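Side-chain contact in sesquisabinene B synthase 2 (Santalum album, PDB 6A2A), which probably cyclises farnesyl diphosphate to sesquisabinene B, as a metal-dependent terpene synthase of the plant Tpsb subfamily: residues A[122-127]-A[140-145]. Numbering follows the deposited sequence.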
ATOM      1  N   HIS A 122       5.718  15.817  49.273  1.00 26.06           N
ATOM      2  CA  HIS A 122       6.187  15.603  47.902  1.00 25.08           C
ATOM      3  C   HIS A 122       6.893  14.257  47.737  1.00 26.54           C
ATOM      4  O   HIS A 122       6.631  13.526  46.807  1.00 24.47           O
ATOM      5  CB  HIS A 122       7.121  16.730  47.459  1.00 23.18           C
ATOM      6  CG  HIS A 122       7.897  16.432  46.230  1.00 25.91           C
ATOM      7  ND1 HIS A 122       7.286  16.277  44.998  1.00 26.14           N
ATOM      8  CD2 HIS A 122       9.219  16.334  46.019  1.00 26.02           C
ATOM      9  CE1 HIS A 122       8.216  16.077  44.093  1.00 25.58           C
ATOM     10  NE2 HIS A 122       9.430  16.100  44.701  1.00 26.21           N
ATOM     11  N   ALA A 123       7.878  13.963  48.581  1.00 22.94           N
ATOM     12  CA  ALA A 123       8.685  12.793  48.435  1.00 24.79           C
ATOM     13  C   ALA A 123       7.857  11.527  48.675  1.00 22.89           C
ATOM     14  O   ALA A 123       8.083  10.527  47.975  1.00 24.05           O
ATOM     15  CB  ALA A 123       9.846  12.814  49.410  1.00 25.02           C
ATOM     16  N   THR A 124       6.977  11.598  49.623  1.00 23.36           N
ATOM     17  CA  THR A 124       6.171  10.461  49.990  1.00 25.72           C
ATOM     18  C   THR A 124       5.269  10.110  48.799  1.00 27.57           C
ATOM     19  O   THR A 124       5.154   8.924  48.424  1.00 25.64           O
ATOM     20  CB  THR A 124       5.294  10.704  51.214  1.00 27.68           C
ATOM     21  OG1 THR A 124       6.086  10.910  52.407  1.00 25.38           O
ATOM     22  CG2 THR A 124       4.378   9.519  51.471  1.00 26.83           C
ATOM     23  N   SER A 125       4.700  11.148  48.225  1.00 23.24           N
ATOM     24  CA  SER A 125       3.704  11.052  47.127  1.00 23.60           C
ATOM     25  C   SER A 125       4.407  10.538  45.885  1.00 23.72           C
ATOM     26  O   SER A 125       3.938   9.594  45.208  1.00 24.45           O
ATOM     27  CB  SER A 125       3.073  12.422  46.867  1.00 24.03           C
ATOM     28  OG  SER A 125       2.239  12.915  47.908  1.00 22.28           O
ATOM     29  N   LEU A 126       5.493  11.209  45.488  1.00 22.56           N
ATOM     30  CA  LEU A 126       6.280  10.786  44.356  1.00 23.15           C
ATOM     31  C   LEU A 126       6.735   9.321  44.522  1.00 28.69           C
ATOM     32  O   LEU A 126       6.639   8.511  43.604  1.00 25.65           O
ATOM     33  CB  LEU A 126       7.467  11.721  44.129  1.00 23.00           C
ATOM     34  CG  LEU A 126       8.297  11.427  42.895  1.00 23.20           C
ATOM     35  CD1 LEU A 126       7.471  11.618  41.610  1.00 25.24           C
ATOM     36  CD2 LEU A 126       9.523  12.287  42.814  1.00 28.56           C
ATOM     37  N   ARG A 127       7.238   8.967  45.690  1.00 24.66           N
ATOM     38  CA  ARG A 127       7.675   7.607  45.879  1.00 27.38           C
ATOM     39  C   ARG A 127       6.491   6.636  45.710  1.00 23.26           C
ATOM     40  O   ARG A 127       6.652   5.604  45.052  1.00 25.60           O
ATOM     41  CB  ARG A 127       8.277   7.479  47.288  1.00 27.15           C
ATOM     42  CG  ARG A 127       8.874   6.108  47.579  1.00 26.35           C
ATOM     43  CD  ARG A 127       9.358   6.047  49.025  1.00 30.37           C
ATOM     44  NE  ARG A 127       9.708   4.661  49.354  1.00 30.47           N
ATOM     45  CZ  ARG A 127       8.897   3.808  49.948  1.00 30.67           C
ATOM     46  NH1 ARG A 127       7.634   4.115  50.188  1.00 28.05           N
ATOM     47  NH2 ARG A 127       9.373   2.630  50.318  1.00 29.77           N
ATOM     48  N   GLN A 140      -1.529   2.729  51.118  1.00 24.56           N
ATOM     49  CA  GLN A 140      -2.133   4.056  51.211  1.00 26.57           C
ATOM     50  C   GLN A 140      -1.845   4.644  52.603  1.00 30.27           C
ATOM     51  O   GLN A 140      -1.933   5.835  52.788  1.00 30.44           O
ATOM     52  CB  GLN A 140      -3.641   4.079  51.021  1.00 27.83           C
ATOM     53  CG  GLN A 140      -4.452   3.304  52.058  1.00 29.15           C
ATOM     54  CD  GLN A 140      -5.923   3.591  52.053  1.00 31.11           C
ATOM     55  OE1 GLN A 140      -6.441   4.417  51.303  1.00 30.62           O
ATOM     56  NE2 GLN A 140      -6.641   2.908  52.929  1.00 29.97           N
ATOM     57  N   ASP A 141      -1.576   3.778  53.584  1.00 30.07           N
ATOM     58  CA  ASP A 141      -1.224   4.212  54.947  1.00 34.42           C
ATOM     59  C   ASP A 141      -0.049   5.192  55.046  1.00 30.42           C
ATOM     60  O   ASP A 141       0.068   5.924  56.056  1.00 31.78           O
ATOM     61  CB  ASP A 141      -0.890   2.930  55.767  1.00 35.84           C
ATOM     62  CG  ASP A 141      -2.036   1.899  55.733  1.00 46.20           C
ATOM     63  OD1 ASP A 141      -2.286   1.272  54.639  1.00 42.39           O
ATOM     64  OD2 ASP A 141      -2.672   1.715  56.796  1.00 53.01           O
ATOM     65  N   VAL A 142       0.858   5.176  54.086  1.00 27.86           N
ATOM     66  CA  VAL A 142       1.948   6.167  54.048  1.00 30.63           C
ATOM     67  C   VAL A 142       1.415   7.605  54.122  1.00 29.53           C
ATOM     68  O   VAL A 142       2.225   8.514  54.495  1.00 33.26           O
ATOM     69  CB  VAL A 142       2.880   6.030  52.838  1.00 26.74           C
ATOM     70  CG1 VAL A 142       3.564   4.679  52.787  1.00 29.31           C
ATOM     71  CG2 VAL A 142       2.163   6.396  51.532  1.00 29.34           C
ATOM     72  N   PHE A 143       0.149   7.863  53.784  1.00 28.49           N
ATOM     73  CA  PHE A 143      -0.381   9.227  53.786  1.00 28.94           C
ATOM     74  C   PHE A 143      -1.021   9.556  55.120  1.00 29.94           C
ATOM     75  O   PHE A 143      -1.356  10.714  55.314  1.00 28.58           O
ATOM     76  CB  PHE A 143      -1.360   9.484  52.634  1.00 25.35           C
ATOM     77  CG  PHE A 143      -0.684   9.391  51.304  1.00 24.99           C
ATOM     78  CD1 PHE A 143       0.195  10.377  50.870  1.00 23.06           C
ATOM     79  CD2 PHE A 143      -0.901   8.297  50.485  1.00 26.33           C
ATOM     80  CE1 PHE A 143       0.831  10.267  49.653  1.00 24.51           C
ATOM     81  CE2 PHE A 143      -0.244   8.183  49.286  1.00 26.72           C
ATOM     82  CZ  PHE A 143       0.621   9.165  48.864  1.00 26.31           C
ATOM     83  N   GLU A 144      -1.110   8.588  56.074  1.00 28.77           N
ATOM     84  CA  GLU A 144      -1.962   8.811  57.275  1.00 29.41           C
ATOM     85  C   GLU A 144      -1.413   9.986  58.109  1.00 29.09           C
ATOM     86  O   GLU A 144      -2.175  10.705  58.717  1.00 28.04           O
ATOM     87  CB  GLU A 144      -2.024   7.555  58.153  1.00 35.98           C
ATOM     88  CG  GLU A 144      -2.825   7.757  59.431  1.00 37.43           C
ATOM     89  CD  GLU A 144      -4.324   7.898  59.205  1.00 41.20           C
ATOM     90  OE1 GLU A 144      -4.949   8.810  59.815  1.00 41.57           O
ATOM     91  OE2 GLU A 144      -4.879   7.090  58.404  1.00 42.77           O
ATOM     92  N   ARG A 145      -0.097  10.080  58.158  1.00 28.42           N
ATOM     93  CA  ARG A 145       0.593  11.085  58.947  1.00 32.80           C
ATOM     94  C   ARG A 145       0.388  12.499  58.484  1.00 36.53           C
ATOM     95  O   ARG A 145       0.709  13.413  59.184  1.00 33.84           O
ATOM     96  CB  ARG A 145       2.058  10.779  59.087  1.00 30.68           C
ATOM     97  CG  ARG A 145       2.898  11.321  57.999  1.00 36.13           C
ATOM     98  CD  ARG A 145       4.334  10.925  58.156  1.00 38.77           C
ATOM     99  NE  ARG A 145       4.485   9.538  58.507  1.00 48.05           N
ATOM    100  CZ  ARG A 145       5.246   9.072  59.490  1.00 56.56           C
ATOM    101  NH1 ARG A 145       5.976   9.872  60.235  1.00 48.50           N
ATOM    102  NH2 ARG A 145       5.281   7.782  59.701  1.00 56.95           N
TER
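Phe143 sends its ring edge against Ser125 of helix 121-133. From CB the side chain leaves beside its own backbone N, with CG anti to the carbonyl carbon (chi1 -65°). CB and CG touch neither Ser125 nor Thr124. Phe143 CD1 faces the Thr124 CG2 methyl. CD2 and CE2 lie on the rim of the ring nearest Val142 CG2. This methyl sits over one ring face, 3.7 Å above the plane and offset toward the rim. Phe143 CE1 makes the closest approach to the helix, with Ser125 OG near the ring plane at 3.5 Å. The hydroxyl donates its hydrogen bond to Leu121 O, back along its own helix. Phe143 CZ ends the ring, 4.0 Å from Ser125 CA, which also lies at the edge. Both segments belong to the alpha-helical N-terminal domain of a plant terpene synthase. Here a 3-10 turn after helix 121-133 folds back onto it, away from the annotated metal sites. Leu166 and Ile179, from two further helices, also touch Phe143, and Phe128 meets it edge-to-face. Cutting Phe143 back to an alanine would probably leave Ser125 and the Val142 methyl without their aromatic neighbour and open a gap between turn and helix. Thr124 turns CG2 away from its backbone N to meet Val142 CG2 at 3.8 Å. Thr124 CG2 lies obliquely to the ring, 4.1 Å from Phe143 CE1. Thr124 OG1 is hydrogen-bonded to Asn120 O.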